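Local coordinates for KLLA0E08119p (Kluyveromyces lactis, PDB 3VA7), which probably catalyses the ATP- and biotin-dependent carboxylation of urea to urea-1-carboxylate, this chain being the urea carboxylase part of a longer enzyme that probably also hydrolyses that product, at residues A[537-542]-A[588-593]; A[556-561]-A[569-574]. All coordinates share one frame; numbering follows the deposited sequence.

Interaction 1: residues A[537-542]-A[588-593]; sequences PKLLFH and AYLSIR
L539 and L590 meet across the inside of a two-sheet beta sandwich in the carboxyltransferase region (subdomains A and B), strand 538-541 belonging to one antiparallel sheet and strand 587-592 to the other. This is the close part of the contact. The two leucines reach in tip to tip, methyl against methyl, with L539 CD1 3.7 Å from L590 CD2. L590 carries its CG anti to the backbone N (chi1 163°), which sends the branch toward the opposite sheet. L530 and I532 of strand 529-533 pack on L590, while F478 and V480 of strand 477-480 flank L539.

Two residues further along each strand the fit is slacker. The CA atoms of F541 and I592 stand 10.9 Å apart, and only the far ends of their side chains come near each other; I547 of strand 545-550 packs against both. On the outer face of strand 538-541 the character changes altogether: K538 is exposed and L540 partly so, their CB atoms turned from the second sheet. Inside, the F541 ring presents its edge rather than a face, and I592 CD1 sits close to the ring plane, 4.5 Å from CZ of F541.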
loop_
_atom_site.group_PDB
_atom_site.type_symbol
_atom_site.label_atom_id
_atom_site.label_comp_id
_atom_site.label_asym_id
_atom_site.label_seq_id
_atom_site.Cartn_x
_atom_site.Cartn_y
_atom_site.Cartn_z
ATOM N N PRO A 537 9.826 -5.887 18.757
ATOM C CA PRO A 537 8.980 -7.089 18.617
ATOM C C PRO A 537 9.563 -8.264 19.365
ATOM O O PRO A 537 10.733 -8.212 19.715
ATOM C CB PRO A 537 9.130 -7.405 17.135
ATOM C CG PRO A 537 10.557 -7.005 16.836
ATOM C CD PRO A 537 10.716 -5.709 17.588
ATOM N N LYS A 538 8.801 -9.324 19.601
ATOM C CA LYS A 538 9.465 -10.588 19.911
ATOM C C LYS A 538 9.230 -11.506 18.737
ATOM O O LYS A 538 8.117 -11.608 18.253
ATOM C CB LYS A 538 9.126 -11.223 21.302
ATOM C CG LYS A 538 7.781 -10.880 21.977
ATOM C CD LYS A 538 7.820 -10.625 23.552
ATOM C CE LYS A 538 8.460 -11.771 24.411
ATOM N NZ LYS A 538 8.007 -13.185 24.107
ATOM N N LEU A 539 10.294 -12.136 18.258
ATOM C CA LEU A 539 10.217 -12.906 17.046
ATOM C C LEU A 539 10.602 -14.362 17.266
ATOM O O LEU A 539 11.547 -14.641 17.973
ATOM C CB LEU A 539 11.158 -12.309 15.996
ATOM C CG LEU A 539 11.184 -10.797 15.756
ATOM C CD1 LEU A 539 12.321 -10.507 14.759
ATOM C CD2 LEU A 539 9.818 -10.283 15.257
ATOM N N LEU A 540 9.879 -15.280 16.639
ATOM C CA LEU A 540 10.236 -16.678 16.654
ATOM C C LEU A 540 10.899 -17.024 15.328
ATOM O O LEU A 540 10.384 -16.733 14.267
ATOM C CB LEU A 540 8.995 -17.548 16.890
ATOM C CG LEU A 540 8.993 -19.088 16.716
ATOM C CD1 LEU A 540 10.246 -19.733 17.299
ATOM C CD2 LEU A 540 7.736 -19.694 17.371
ATOM N N PHE A 541 12.061 -17.638 15.395
ATOM C CA PHE A 541 12.764 -17.955 14.185
ATOM C C PHE A 541 12.528 -19.411 13.821
ATOM O O PHE A 541 12.650 -20.294 14.689
ATOM C CB PHE A 541 14.245 -17.663 14.360
ATOM C CG PHE A 541 14.615 -16.253 14.067
ATOM C CD1 PHE A 541 15.168 -15.908 12.837
ATOM C CD2 PHE A 541 14.419 -15.266 15.008
ATOM C CE1 PHE A 541 15.521 -14.603 12.565
ATOM C CE2 PHE A 541 14.758 -13.945 14.739
ATOM C CZ PHE A 541 15.294 -13.610 13.531
ATOM N N HIS A 542 12.200 -19.658 12.555
ATOM C CA HIS A 542 11.794 -20.988 12.122
ATOM C C HIS A 542 12.886 -21.661 11.366
ATOM O O HIS A 542 12.741 -22.782 10.835
ATOM C CB HIS A 542 10.534 -20.904 11.277
ATOM C CG HIS A 542 9.318 -20.779 12.109
ATOM N ND1 HIS A 542 8.564 -19.629 12.159
ATOM C CD2 HIS A 542 8.771 -21.635 13.006
ATOM C CE1 HIS A 542 7.568 -19.797 13.011
ATOM N NE2 HIS A 542 7.673 -21.005 13.540
ATOM N N ALA A 588 16.111 1.592 16.926
ATOM C CA ALA A 588 17.191 0.628 16.709
ATOM C C ALA A 588 16.894 -0.194 15.444
ATOM O O ALA A 588 15.806 -0.057 14.876
ATOM C CB ALA A 588 17.325 -0.300 17.899
ATOM N N TYR A 589 17.837 -1.047 15.009
ATOM C CA TYR A 589 17.735 -1.747 13.716
ATOM C C TYR A 589 18.121 -3.136 13.847
ATOM O O TYR A 589 19.171 -3.444 14.398
ATOM C CB TYR A 589 18.592 -1.079 12.616
ATOM C CG TYR A 589 18.036 0.266 12.386
ATOM C CD1 TYR A 589 18.427 1.344 13.200
ATOM C CD2 TYR A 589 17.003 0.451 11.438
ATOM C CE1 TYR A 589 17.805 2.611 13.028
ATOM C CE2 TYR A 589 16.418 1.694 11.256
ATOM C CZ TYR A 589 16.780 2.757 12.065
ATOM O OH TYR A 589 16.187 3.994 11.866
ATOM N N LEU A 590 17.272 -4.008 13.341
ATOM C CA LEU A 590 17.518 -5.420 13.484
ATOM C C LEU A 590 17.793 -6.037 12.153
ATOM O O LEU A 590 16.874 -6.171 11.353
ATOM C CB LEU A 590 16.307 -6.057 14.101
ATOM C CG LEU A 590 16.265 -7.560 13.935
ATOM C CD1 LEU A 590 17.429 -8.211 14.662
ATOM C CD2 LEU A 590 14.963 -7.974 14.500
ATOM N N SER A 591 19.034 -6.420 11.898
ATOM C CA SER A 591 19.378 -6.969 10.597
ATOM C C SER A 591 19.458 -8.481 10.623
ATOM O O SER A 591 19.661 -9.061 11.664
ATOM C CB SER A 591 20.693 -6.380 10.103
ATOM O OG SER A 591 21.740 -6.605 11.026
ATOM N N ILE A 592 19.301 -9.119 9.482
ATOM C CA ILE A 592 19.244 -10.567 9.396
ATOM C C ILE A 592 20.126 -10.837 8.214
ATOM O O ILE A 592 19.945 -10.174 7.187
ATOM C CB ILE A 592 17.881 -11.087 8.916
ATOM C CG1 ILE A 592 16.675 -10.466 9.640
ATOM C CG2 ILE A 592 17.862 -12.579 8.875
ATOM C CD1 ILE A 592 16.834 -10.227 11.076
ATOM N N ARG A 593 21.098 -11.739 8.341
ATOM C CA ARG A 593 21.969 -12.062 7.213
ATOM C C ARG A 593 21.107 -12.476 6.000
ATOM O O ARG A 593 20.204 -13.291 6.137
ATOM C CB ARG A 593 22.992 -13.163 7.594
ATOM C CG ARG A 593 24.144 -13.289 6.579
ATOM C CD ARG A 593 25.018 -14.532 6.844
ATOM N NE ARG A 593 26.040 -14.782 5.830
ATOM C CZ ARG A 593 27.054 -13.953 5.539
ATOM N NH1 ARG A 593 27.173 -12.785 6.180
ATOM N NH2 ARG A 593 27.945 -14.278 4.582
#

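Interaction 2: residues A[556-561]-A[569-574]; sequences CTLNDA and IEVKRG
L558 supplies the apolar side of this contact, laying its two methyls against strand 569-571 just before the chain turns back. Its CG is anti to the backbone N (chi1 -173°), carrying the branch toward the other strand. CD2 of L558 lies 4.1 Å from I569 CG2, the two side chains passing one another side by side rather than meeting end on, while CD1 of L558 lies 4.2 Å from V571 CG2. I563 fills in beside both L558 and I569. The strands lie in two different sheets of the sandwich, 10.1 Å apart at closest approach and inclined at 42°, so these side chains bridge sheet to sheet near the surface.

The backbone contributes shape. L558 to A561 form the type I' turn of a tight beta hairpin between strands 553-558 and 561-562, closed by L558 N to A561 O at 3.0 Å and by A561 N to L558 O at 3.1 Å, and the turn places N559 beside G574.

Among the polar groups, N559 OD1 and G574 O are merely neighbours at 3.8 Å, two acceptors with nothing to share. The amide is held instead by D575 OD1, which takes N559 ND2, and by the backbone N of I576, which donates to N559 OD1. D575 OD2 accepts from K572 N. Greasy contact thus joins the strands directly, while at the exposed end one carboxylate ties both segments together.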
loop_
_atom_site.group_PDB
_atom_site.type_symbol
_atom_site.label_atom_id
_atom_site.label_comp_id
_atom_site.label_asym_id
_atom_site.label_seq_id
_atom_site.Cartn_x
_atom_site.Cartn_y
_atom_site.Cartn_z
ATOM N N CYS A 556 18.192 -6.584 24.679
ATOM C CA CYS A 556 17.861 -7.590 23.705
ATOM C C CYS A 556 18.156 -8.994 24.205
ATOM O O CYS A 556 19.241 -9.316 24.669
ATOM C CB CYS A 556 18.580 -7.367 22.348
ATOM S SG CYS A 556 18.651 -5.663 21.659
ATOM N N THR A 557 17.163 -9.838 23.998
ATOM C CA THR A 557 17.056 -11.170 24.535
ATOM C C THR A 557 17.150 -12.212 23.440
ATOM O O THR A 557 16.482 -12.081 22.426
ATOM C CB THR A 557 15.641 -11.272 25.118
ATOM O OG1 THR A 557 15.705 -10.969 26.504
ATOM C CG2 THR A 557 14.920 -12.670 24.833
ATOM N N LEU A 558 17.950 -13.248 23.644
ATOM C CA LEU A 558 17.804 -14.474 22.878
ATOM C C LEU A 558 17.587 -15.665 23.807
ATOM O O LEU A 558 18.491 -16.051 24.605
ATOM C CB LEU A 558 18.984 -14.733 21.954
ATOM C CG LEU A 558 18.760 -15.917 21.026
ATOM C CD1 LEU A 558 17.744 -15.481 19.994
ATOM C CD2 LEU A 558 20.074 -16.421 20.363
ATOM N N ASN A 559 16.389 -16.251 23.668
ATOM C CA ASN A 559 15.884 -17.276 24.582
ATOM C C ASN A 559 16.202 -16.823 26.008
ATOM O O ASN A 559 16.680 -17.608 26.838
ATOM C CB ASN A 559 16.513 -18.647 24.270
ATOM C CG ASN A 559 16.042 -19.214 22.961
ATOM O OD1 ASN A 559 14.853 -19.163 22.657
ATOM N ND2 ASN A 559 16.959 -19.786 22.185
ATOM N N ASP A 560 16.016 -15.524 26.246
ATOM C CA ASP A 560 16.094 -14.929 27.588
ATOM C C ASP A 560 17.457 -14.490 28.123
ATOM O O ASP A 560 17.515 -13.740 29.096
ATOM C CB ASP A 560 15.350 -15.799 28.600
ATOM C CG ASP A 560 13.854 -15.743 28.388
ATOM O OD1 ASP A 560 13.294 -14.628 28.490
ATOM O OD2 ASP A 560 13.245 -16.797 28.078
ATOM N N ALA A 561 18.535 -14.929 27.487
ATOM C CA ALA A 561 19.866 -14.428 27.805
ATOM C C ALA A 561 20.126 -13.119 27.050
ATOM O O ALA A 561 20.037 -13.119 25.827
ATOM C CB ALA A 561 20.949 -15.487 27.457
ATOM N N ILE A 569 25.045 -12.017 16.193
ATOM C CA ILE A 569 24.488 -13.133 16.940
ATOM C C ILE A 569 23.940 -14.241 16.067
ATOM O O ILE A 569 23.095 -13.982 15.230
ATOM C CB ILE A 569 23.391 -12.629 17.828
ATOM C CG1 ILE A 569 24.023 -11.629 18.776
ATOM C CG2 ILE A 569 22.687 -13.807 18.570
ATOM C CD1 ILE A 569 23.322 -10.370 18.713
ATOM N N GLU A 570 24.414 -15.472 16.301
ATOM C CA GLU A 570 23.934 -16.712 15.643
ATOM C C GLU A 570 22.619 -17.256 16.243
ATOM O O GLU A 570 22.555 -17.556 17.420
ATOM C CB GLU A 570 25.026 -17.797 15.690
ATOM C CG GLU A 570 26.044 -17.790 14.506
ATOM C CD GLU A 570 27.424 -18.397 14.885
ATOM O OE1 GLU A 570 27.968 -19.232 14.095
ATOM O OE2 GLU A 570 27.964 -18.035 15.980
ATOM N N VAL A 571 21.575 -17.372 15.422
ATOM C CA VAL A 571 20.216 -17.729 15.889
ATOM C C VAL A 571 19.884 -19.129 15.400
ATOM O O VAL A 571 20.261 -19.526 14.286
ATOM C CB VAL A 571 19.127 -16.714 15.396
ATOM C CG1 VAL A 571 17.731 -17.239 15.650
ATOM C CG2 VAL A 571 19.278 -15.348 16.057
ATOM N N LYS A 572 19.178 -19.890 16.224
ATOM C CA LYS A 572 19.092 -21.324 15.944
ATOM C C LYS A 572 17.851 -21.826 15.175
ATOM O O LYS A 572 18.000 -22.533 14.171
ATOM C CB LYS A 572 19.415 -22.178 17.192
ATOM C CG LYS A 572 20.806 -22.849 17.118
ATOM C CD LYS A 572 21.254 -23.610 18.418
ATOM C CE LYS A 572 20.130 -24.401 19.137
ATOM N NZ LYS A 572 19.417 -23.556 20.158
ATOM N N ARG A 573 16.652 -21.490 15.624
ATOM C CA ARG A 573 15.455 -22.201 15.139
ATOM C C ARG A 573 14.760 -22.730 16.346
ATOM O O ARG A 573 15.304 -23.577 17.061
ATOM C CB ARG A 573 15.743 -23.371 14.193
ATOM C CG ARG A 573 14.501 -24.226 13.957
ATOM C CD ARG A 573 14.691 -25.242 12.857
ATOM N NE ARG A 573 13.425 -25.926 12.569
ATOM C CZ ARG A 573 13.296 -27.077 11.883
ATOM N NH1 ARG A 573 14.371 -27.725 11.401
ATOM N NH2 ARG A 573 12.076 -27.593 11.677
ATOM N N GLY A 574 13.558 -22.218 16.577
ATOM C CA GLY A 574 12.975 -22.276 17.898
ATOM C C GLY A 574 13.469 -21.109 18.743
ATOM O O GLY A 574 12.978 -20.904 19.845
#

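How the interactions relate
From the N terminus the chain runs through 537-542, then 556-561, 569-574 and finally 588-593, so interaction 2, which closes a short loop of seven residues, is nested inside the 45-residue loop closed by interaction 1. Each contact packs a strand of the six-stranded sheet against one of the five-stranded sheet: interaction 1 does so in the interior, interaction 2 toward the surface, their centres about 10 Å apart. Strand 545-550 lies between 569-571 and 587-592 in the second sheet. The two contacts also touch: F541 O probably accepts a hydrogen bond from G574 N at 2.8 Å, and V571 CG1 packs on F541 CG.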